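Local coordinates for cytochrome c-550-like protein (Thermosynechococcus elongatus, PDB 4LJI), which probably serves as a low-potential electron-transfer cytochrome carrying one covalently bound heme c, and can partially replace cytochrome c-550 (PsbV) function, at residues L64-L69 against I121-A125; F85-P89 against C101-E106. All coordinates share one frame. Numbering follows the deposited sequence.

Contact 1: residues L64-L69 against I121-A125; sequences LSLKDL and ILRAA. With HEC (heme c), chain C.
The floor of the heme c pocket on its histidine-ligand side is closed where the short helix 66-70 meets the C-terminal part of helix 111-127. Leu64 (-96/18) and the extended Ser65 (-67/154) lead into the helix, and Ser65 is the N-cap: its OG, held by a p rotamer, accepts from Asp68 N at 3.2 Å, while Leu69 N donates to Ser65 O at 2.9 Å. Residues 121-125 are regular helix. The backbones come closest at Leu66 and Ala125, whose CA atoms are 4.9 Å apart, and a methyl group is what permits this approach: Ala125 CB lies 3.6 Å from Leu64 O, 3.8 Å from Leu66 N, 4.1 Å from Leu66 CB and 4.0 Å from Leu69 CD1. Ile121, one turn earlier, directs its CG2 to Leu64 CB (4.4 Å) and Leu69 CD1 (4.2 Å). Leu66 CD1 meets Leu122 CD1 at 4.4 Å. No direct hydrogen bond joins the segments; one water bridges them, accepting from Leu66 N at 2.8 Å and donating to Ala125 O at 3.0 Å. Two inner side chains reach the cofactor: Leu64 (m, t) brings CD2 to 3.5 Å from heme C3A, and Ile121 (m, t) sets CD1 3.5 Å from heme CMB. Off the seam, Asp68 CB is 3.4 Å from propionate O2A. Leu64 O is also bound by Trp131 NE1, and the side chain of Leu64 lies close to that of the axial ligand His51. Such an apolar helix-helix seam, lining the heme with aliphatic side chains, belongs to the mainly helical cytochrome c fold.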
loop_
_atom_site.group_PDB
_atom_site.type_symbol
_atom_site.label_atom_id
_atom_site.label_comp_id
_atom_site.label_asym_id
_atom_site.label_seq_id
_atom_site.Cartn_x
_atom_site.Cartn_y
_atom_site.Cartn_z
ATOM N N LEU A 64 -9.540 5.678 -9.571
ATOM C CA LEU A 64 -8.646 5.592 -10.720
ATOM C C LEU A 64 -9.369 5.092 -11.960
ATOM O O LEU A 64 -8.741 4.652 -12.933
ATOM C CB LEU A 64 -7.361 4.800 -10.418
ATOM C CG LEU A 64 -6.609 5.217 -9.159
ATOM C CD1 LEU A 64 -5.312 4.389 -9.006
ATOM C CD2 LEU A 64 -6.346 6.731 -9.101
ATOM N N SER A 65 -10.708 5.160 -11.943
ATOM C CA SER A 65 -11.457 4.762 -13.131
ATOM C C SER A 65 -11.181 5.743 -14.256
ATOM O O SER A 65 -10.858 6.915 -13.968
ATOM C CB SER A 65 -12.966 4.698 -12.884
ATOM O OG SER A 65 -13.533 5.980 -12.622
ATOM N N LEU A 66 -11.314 5.311 -15.516
ATOM C CA LEU A 66 -11.064 6.222 -16.644
ATOM C C LEU A 66 -12.023 7.405 -16.604
ATOM O O LEU A 66 -11.645 8.530 -16.903
ATOM C CB LEU A 66 -11.155 5.509 -17.994
ATOM C CG LEU A 66 -10.638 6.362 -19.151
ATOM C CD1 LEU A 66 -9.174 6.761 -18.908
ATOM C CD2 LEU A 66 -10.829 5.656 -20.504
ATOM N N LYS A 67 -13.272 7.142 -16.214
ATOM C CA LYS A 67 -14.251 8.212 -16.037
ATOM C C LYS A 67 -13.767 9.290 -15.060
ATOM O O LYS A 67 -13.830 10.494 -15.353
ATOM C CB LYS A 67 -15.593 7.627 -15.528
ATOM C CG LYS A 67 -16.492 8.681 -14.911
ATOM C CD LYS A 67 -17.843 8.135 -14.420
ATOM C CE LYS A 67 -18.657 9.290 -13.852
ATOM N NZ LYS A 67 -19.981 8.883 -13.288
ATOM N N ASP A 68 -13.271 8.870 -13.899
ATOM C CA ASP A 68 -12.872 9.808 -12.858
ATOM C C ASP A 68 -11.588 10.544 -13.280
ATOM O O ASP A 68 -11.475 11.755 -13.124
ATOM C CB ASP A 68 -12.707 9.083 -11.524
ATOM C CG ASP A 68 -14.056 8.718 -10.885
ATOM O OD1 ASP A 68 -15.124 9.107 -11.429
ATOM O OD2 ASP A 68 -14.058 8.078 -9.806
ATOM N N LEU A 69 -10.664 9.806 -13.867
ATOM C CA LEU A 69 -9.457 10.423 -14.389
ATOM C C LEU A 69 -9.763 11.478 -15.432
ATOM O O LEU A 69 -9.210 12.587 -15.384
ATOM C CB LEU A 69 -8.515 9.367 -14.980
ATOM C CG LEU A 69 -7.896 8.429 -13.926
ATOM C CD1 LEU A 69 -7.194 7.265 -14.634
ATOM C CD2 LEU A 69 -6.940 9.194 -12.989
ATOM N N ILE A 121 -1.388 2.598 -14.783
ATOM C CA ILE A 121 -2.682 3.082 -14.309
ATOM C C ILE A 121 -3.558 3.379 -15.505
ATOM O O ILE A 121 -4.747 3.040 -15.517
ATOM C CB ILE A 121 -2.537 4.365 -13.460
ATOM C CG1 ILE A 121 -1.878 4.047 -12.116
ATOM C CG2 ILE A 121 -3.921 5.027 -13.223
ATOM C CD1 ILE A 121 -1.473 5.299 -11.375
ATOM N N LEU A 122 -2.966 3.995 -16.523
ATOM C CA LEU A 122 -3.711 4.425 -17.698
ATOM C C LEU A 122 -4.225 3.241 -18.520
ATOM O O LEU A 122 -5.385 3.236 -18.985
ATOM C CB LEU A 122 -2.852 5.384 -18.524
ATOM C CG LEU A 122 -3.520 6.284 -19.539
ATOM C CD1 LEU A 122 -4.794 6.858 -18.956
ATOM C CD2 LEU A 122 -2.525 7.381 -19.869
ATOM N N ARG A 123 -3.376 2.247 -18.740
ATOM C CA ARG A 123 -3.830 1.030 -19.412
ATOM C C ARG A 123 -4.842 0.224 -18.618
ATOM O O ARG A 123 -5.795 -0.300 -19.172
ATOM C CB ARG A 123 -2.653 0.157 -19.824
ATOM C CG ARG A 123 -3.017 -1.132 -20.566
ATOM C CD ARG A 123 -3.808 -0.867 -21.835
ATOM N NE ARG A 123 -3.877 -2.084 -22.647
ATOM C CZ ARG A 123 -4.387 -2.139 -23.867
ATOM N NH1 ARG A 123 -4.861 -1.031 -24.432
ATOM N NH2 ARG A 123 -4.409 -3.301 -24.515
ATOM N N ALA A 124 -4.637 0.111 -17.313
ATOM C CA ALA A 124 -5.588 -0.549 -16.463
ATOM C C ALA A 124 -6.961 0.099 -16.505
ATOM O O ALA A 124 -7.984 -0.587 -16.607
ATOM C CB ALA A 124 -5.055 -0.560 -15.020
ATOM N N ALA A 125 -6.987 1.423 -16.382
ATOM C CA ALA A 125 -8.239 2.176 -16.459
ATOM C C ALA A 125 -8.970 1.913 -17.769
ATOM O O ALA A 125 -10.215 1.814 -17.797
ATOM C CB ALA A 125 -7.948 3.694 -16.309
HETATM FE FE HEC C . -3.641 8.509 -4.784
HETATM C CHA HEC C . -6.158 10.560 -5.959
HETATM C CHB HEC C . -2.476 8.055 -7.998
HETATM C CHC HEC C . -0.894 6.671 -3.577
HETATM C CHD HEC C . -5.006 8.500 -1.709
HETATM N NA HEC C . -4.208 9.111 -6.607
HETATM C C1A HEC C . -5.255 10.001 -6.849
HETATM C C2A HEC C . -5.328 10.226 -8.279
HETATM C C3A HEC C . -4.306 9.518 -8.831
HETATM C C4A HEC C . -3.584 8.864 -7.825
HETATM C CMA HEC C . -3.957 9.468 -10.296
HETATM C CAA HEC C . -6.349 11.076 -9.037
HETATM C CBA HEC C . -7.633 10.261 -9.333
HETATM C CGA HEC C . -8.687 11.021 -10.100
HETATM O O1A HEC C . -8.482 12.186 -10.543
HETATM O O2A HEC C . -9.813 10.463 -10.314
HETATM N NB HEC C . -1.999 7.524 -5.613
HETATM C C1B HEC C . -1.718 7.523 -6.930
HETATM C C2B HEC C . -0.535 6.784 -7.140
HETATM C C3B HEC C . -0.031 6.406 -5.920
HETATM C C4B HEC C . -1.026 6.881 -4.944
HETATM C CMB HEC C . 0.117 6.549 -8.484
HETATM C CAB HEC C . 1.190 5.616 -5.629
HETATM C CBB HEC C . 2.345 6.315 -5.943
HETATM N NC HEC C . -3.055 7.717 -2.973
HETATM C C1C HEC C . -1.899 7.034 -2.703
HETATM C C2C HEC C . -1.981 6.591 -1.377
HETATM C C3C HEC C . -3.131 7.102 -0.830
HETATM C C4C HEC C . -3.818 7.831 -1.840
HETATM C CMC HEC C . -0.935 5.737 -0.674
HETATM C CAC HEC C . -3.606 6.825 0.562
HETATM C CBC HEC C . -2.882 7.218 1.635
HETATM N ND HEC C . -5.252 9.350 -4.017
HETATM C C1D HEC C . -5.593 9.269 -2.722
HETATM C C2D HEC C . -6.764 10.106 -2.466
HETATM C C3D HEC C . -7.106 10.670 -3.641
HETATM C C4D HEC C . -6.149 10.172 -4.617
HETATM C CMD HEC C . -7.468 10.274 -1.133
HETATM C CAD HEC C . -8.233 11.641 -3.870
HETATM C CBD HEC C . -7.601 13.048 -3.903
HETATM C CGD HEC C . -8.356 14.364 -3.930
HETATM O O1D HEC C . -9.394 14.547 -4.622
HETATM O O2D HEC C . -7.893 15.313 -3.250
HETATM O O HOH W 1 -11.897 2.550 -15.451
#

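Contact 2: residues F85-P89 against C101-E106; sequences FQRSP and CRRVSE. With HEC (heme c), chain C.
Phe85, in the last turn of helix 79-87, takes a t rotamer that lays its ring beside the heme, with CE2 3.3 Å from heme C2A; Cys101 SG sits at the ring edge, 5.1 Å from the centroid and 76° off its normal, a sulfur-aromatic contact. Gln86, with chi1 of -138° and chi2 p, curls its amide inward: NE2 donates to Arg102 O at 2.8 Å and, less surely, to Cys101 SG at 3.4 Å, while OE1 is 3.2 Å from heme CHB. The sulfur binds the heme iron at 2.2 Å as an axial ligand, with His51 as the other, so this contact is the cysteine-ligand side of a His/Cys-ligated c-type heme site. Gln86 O also accepts from Val104 N at 2.9 Å, fixing a register in which the CA atoms of Gln86 and Arg103 are 5.6 Å apart and those of Arg87 and Val104 5.3 Å. The segment 101-106 runs mostly extended past the helix end, without regular secondary structure. Arg87 (m, m, t) turns its guanidinium back to it, NH1 donating to Val104 O at 2.8 Å and NH2 to Leu109 O; Glu106 CG covers one guanidinium face, 3.6 Å from Arg87 CZ. Arg87 O in turn accepts from Arg103 NE at 3.1 Å. Ser88, extended at -152/86, leaves the helix and rests its OG over a face of the Arg103 guanidinium. Pro89 then packs CB against Cys101 CB (4.1 Å) and CD against Arg103 CG (3.5 Å).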
loop_
_atom_site.group_PDB
_atom_site.type_symbol
_atom_site.label_atom_id
_atom_site.label_comp_id
_atom_site.label_asym_id
_atom_site.label_seq_id
_atom_site.Cartn_x
_atom_site.Cartn_y
_atom_site.Cartn_z
ATOM N N PHE A 85 0.745 15.037 -11.782
ATOM C CA PHE A 85 -0.136 14.904 -10.634
ATOM C C PHE A 85 0.663 14.297 -9.502
ATOM O O PHE A 85 0.656 14.800 -8.381
ATOM C CB PHE A 85 -1.365 14.035 -10.934
ATOM C CG PHE A 85 -2.203 13.789 -9.733
ATOM C CD1 PHE A 85 -3.114 14.751 -9.300
ATOM C CD2 PHE A 85 -2.049 12.615 -9.018
ATOM C CE1 PHE A 85 -3.873 14.524 -8.155
ATOM C CE2 PHE A 85 -2.798 12.370 -7.883
ATOM C CZ PHE A 85 -3.723 13.342 -7.460
ATOM N N GLN A 86 1.407 13.249 -9.810
ATOM C CA GLN A 86 2.080 12.523 -8.747
ATOM C C GLN A 86 3.206 13.339 -8.123
ATOM O O GLN A 86 3.556 13.153 -6.954
ATOM C CB GLN A 86 2.555 11.155 -9.215
ATOM C CG GLN A 86 2.260 10.113 -8.114
ATOM C CD GLN A 86 0.797 10.063 -7.782
ATOM O OE1 GLN A 86 -0.034 9.970 -8.666
ATOM N NE2 GLN A 86 0.464 10.117 -6.491
ATOM N N ARG A 87 3.774 14.247 -8.910
ATOM C CA ARG A 87 4.843 15.084 -8.369
ATOM C C ARG A 87 4.304 16.064 -7.324
ATOM O O ARG A 87 5.011 16.440 -6.359
ATOM C CB ARG A 87 5.533 15.817 -9.513
ATOM C CG ARG A 87 6.390 14.904 -10.386
ATOM C CD ARG A 87 7.558 14.327 -9.621
ATOM N NE ARG A 87 8.461 13.595 -10.490
ATOM C CZ ARG A 87 9.083 12.470 -10.168
ATOM N NH1 ARG A 87 8.905 11.901 -8.971
ATOM N NH2 ARG A 87 9.876 11.901 -11.063
ATOM N N SER A 88 3.068 16.496 -7.525
ATOM C CA SER A 88 2.418 17.452 -6.632
ATOM C C SER A 88 0.912 17.247 -6.678
ATOM O O SER A 88 0.228 17.896 -7.460
ATOM C CB SER A 88 2.732 18.886 -7.066
ATOM O OG SER A 88 2.223 19.811 -6.112
ATOM N N PRO A 89 0.383 16.315 -5.854
ATOM C CA PRO A 89 -1.054 16.013 -5.976
ATOM C C PRO A 89 -1.981 17.194 -5.713
ATOM O O PRO A 89 -1.743 17.984 -4.793
ATOM C CB PRO A 89 -1.260 14.887 -4.945
ATOM C CG PRO A 89 0.086 14.198 -4.907
ATOM C CD PRO A 89 1.085 15.329 -5.011
ATOM N N CYS A 101 -3.246 12.159 -0.985
ATOM C CA CYS A 101 -2.626 11.153 -1.840
ATOM C C CYS A 101 -1.130 11.183 -1.526
ATOM O O CYS A 101 -0.707 11.923 -0.642
ATOM C CB CYS A 101 -2.926 11.480 -3.330
ATOM S SG CYS A 101 -2.367 10.322 -4.647
ATOM N N ARG A 102 -0.333 10.389 -2.235
ATOM C CA ARG A 102 1.080 10.198 -1.925
ATOM C C ARG A 102 1.906 10.977 -2.931
ATOM O O ARG A 102 1.935 10.643 -4.116
ATOM C CB ARG A 102 1.444 8.710 -2.005
ATOM C CG ARG A 102 2.877 8.388 -1.693
ATOM C CD ARG A 102 3.318 9.073 -0.420
ATOM N NE ARG A 102 4.551 8.485 0.087
ATOM C CZ ARG A 102 4.586 7.505 0.985
ATOM N NH1 ARG A 102 5.752 7.013 1.386
ATOM N NH2 ARG A 102 3.453 7.022 1.477
ATOM N N ARG A 103 2.558 12.029 -2.467
ATOM C CA ARG A 103 3.422 12.807 -3.334
ATOM C C ARG A 103 4.664 11.963 -3.619
ATOM O O ARG A 103 5.178 11.286 -2.720
ATOM C CB ARG A 103 3.780 14.087 -2.596
ATOM C CG ARG A 103 4.206 15.235 -3.453
ATOM C CD ARG A 103 3.749 16.534 -2.801
ATOM N NE ARG A 103 4.074 17.693 -3.628
ATOM C CZ ARG A 103 3.604 18.918 -3.417
ATOM N NH1 ARG A 103 2.772 19.153 -2.407
ATOM N NH2 ARG A 103 3.955 19.908 -4.222
ATOM N N VAL A 104 5.172 11.985 -4.851
ATOM C CA VAL A 104 6.328 11.173 -5.152
ATOM C C VAL A 104 7.449 12.098 -5.656
ATOM O O VAL A 104 7.355 12.686 -6.724
ATOM C CB VAL A 104 6.018 10.105 -6.181
ATOM C CG1 VAL A 104 7.257 9.334 -6.524
ATOM C CG2 VAL A 104 4.973 9.132 -5.627
ATOM N N SER A 105 8.491 12.209 -4.839
ATOM C CA SER A 105 9.608 13.102 -5.075
ATOM C C SER A 105 10.494 12.456 -6.101
ATOM O O SER A 105 10.425 11.264 -6.325
ATOM C CB SER A 105 10.415 13.265 -3.793
ATOM O OG SER A 105 11.337 12.177 -3.654
ATOM N N GLU A 106 11.369 13.238 -6.734
ATOM C CA GLU A 106 12.238 12.637 -7.733
ATOM C C GLU A 106 13.286 11.754 -7.095
ATOM O O GLU A 106 13.928 10.950 -7.759
ATOM C CB GLU A 106 12.919 13.714 -8.558
ATOM C CG GLU A 106 11.969 14.451 -9.469
ATOM C CD GLU A 106 12.708 15.285 -10.495
ATOM O OE1 GLU A 106 13.404 14.707 -11.365
ATOM O OE2 GLU A 106 12.592 16.527 -10.446
HETATM FE FE HEC C . -3.641 8.509 -4.784
HETATM C CHA HEC C . -6.158 10.560 -5.959
HETATM C CHB HEC C . -2.476 8.055 -7.998
HETATM C CHC HEC C . -0.894 6.671 -3.577
HETATM C CHD HEC C . -5.006 8.500 -1.709
HETATM N NA HEC C . -4.208 9.111 -6.607
HETATM C C1A HEC C . -5.255 10.001 -6.849
HETATM C C2A HEC C . -5.328 10.226 -8.279
HETATM C C3A HEC C . -4.306 9.518 -8.831
HETATM C C4A HEC C . -3.584 8.864 -7.825
HETATM C CMA HEC C . -3.957 9.468 -10.296
HETATM C CAA HEC C . -6.349 11.076 -9.037
HETATM C CBA HEC C . -7.633 10.261 -9.333
HETATM C CGA HEC C . -8.687 11.021 -10.100
HETATM O O1A HEC C . -8.482 12.186 -10.543
HETATM O O2A HEC C . -9.813 10.463 -10.314
HETATM N NB HEC C . -1.999 7.524 -5.613
HETATM C C1B HEC C . -1.718 7.523 -6.930
HETATM C C2B HEC C . -0.535 6.784 -7.140
HETATM C C3B HEC C . -0.031 6.406 -5.920
HETATM C C4B HEC C . -1.026 6.881 -4.944
HETATM C CMB HEC C . 0.117 6.549 -8.484
HETATM C CAB HEC C . 1.190 5.616 -5.629
HETATM C CBB HEC C . 2.345 6.315 -5.943
HETATM N NC HEC C . -3.055 7.717 -2.973
HETATM C C1C HEC C . -1.899 7.034 -2.703
HETATM C C2C HEC C . -1.981 6.591 -1.377
HETATM C C3C HEC C . -3.131 7.102 -0.830
HETATM C C4C HEC C . -3.818 7.831 -1.840
HETATM C CMC HEC C . -0.935 5.737 -0.674
HETATM C CAC HEC C . -3.606 6.825 0.562
HETATM C CBC HEC C . -2.882 7.218 1.635
HETATM N ND HEC C . -5.252 9.350 -4.017
HETATM C C1D HEC C . -5.593 9.269 -2.722
HETATM C C2D HEC C . -6.764 10.106 -2.466
HETATM C C3D HEC C . -7.106 10.670 -3.641
HETATM C C4D HEC C . -6.149 10.172 -4.617
HETATM C CMD HEC C . -7.468 10.274 -1.133
HETATM C CAD HEC C . -8.233 11.641 -3.870
HETATM C CBD HEC C . -7.601 13.048 -3.903
HETATM C CGD HEC C . -8.356 14.364 -3.930
HETATM O O1D HEC C . -9.394 14.547 -4.622
HETATM O O2D HEC C . -7.893 15.313 -3.250
#

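Both contacts touch the same heme c, yet they lie on opposite sides of the chain's centre, their centres about 17 Å apart. Both are partly buried: contact 1 joins two helices through aliphatic side chains and one water, with no exposed residue touching; contact 2, further out, has two, Arg103 and Glu106. It places a helix end against an irregular loop and buries nearly twice the area; direct hydrogen bonds, three involving Gln86 and two from arginine side chains, set its character, and Arg102 reaches Asn49 O of the second subunit. Helix 111-127 is common to their surroundings: contact 1 uses its later part, while its Leu114 packs on Gln86, Arg87 and Val104 of contact 2.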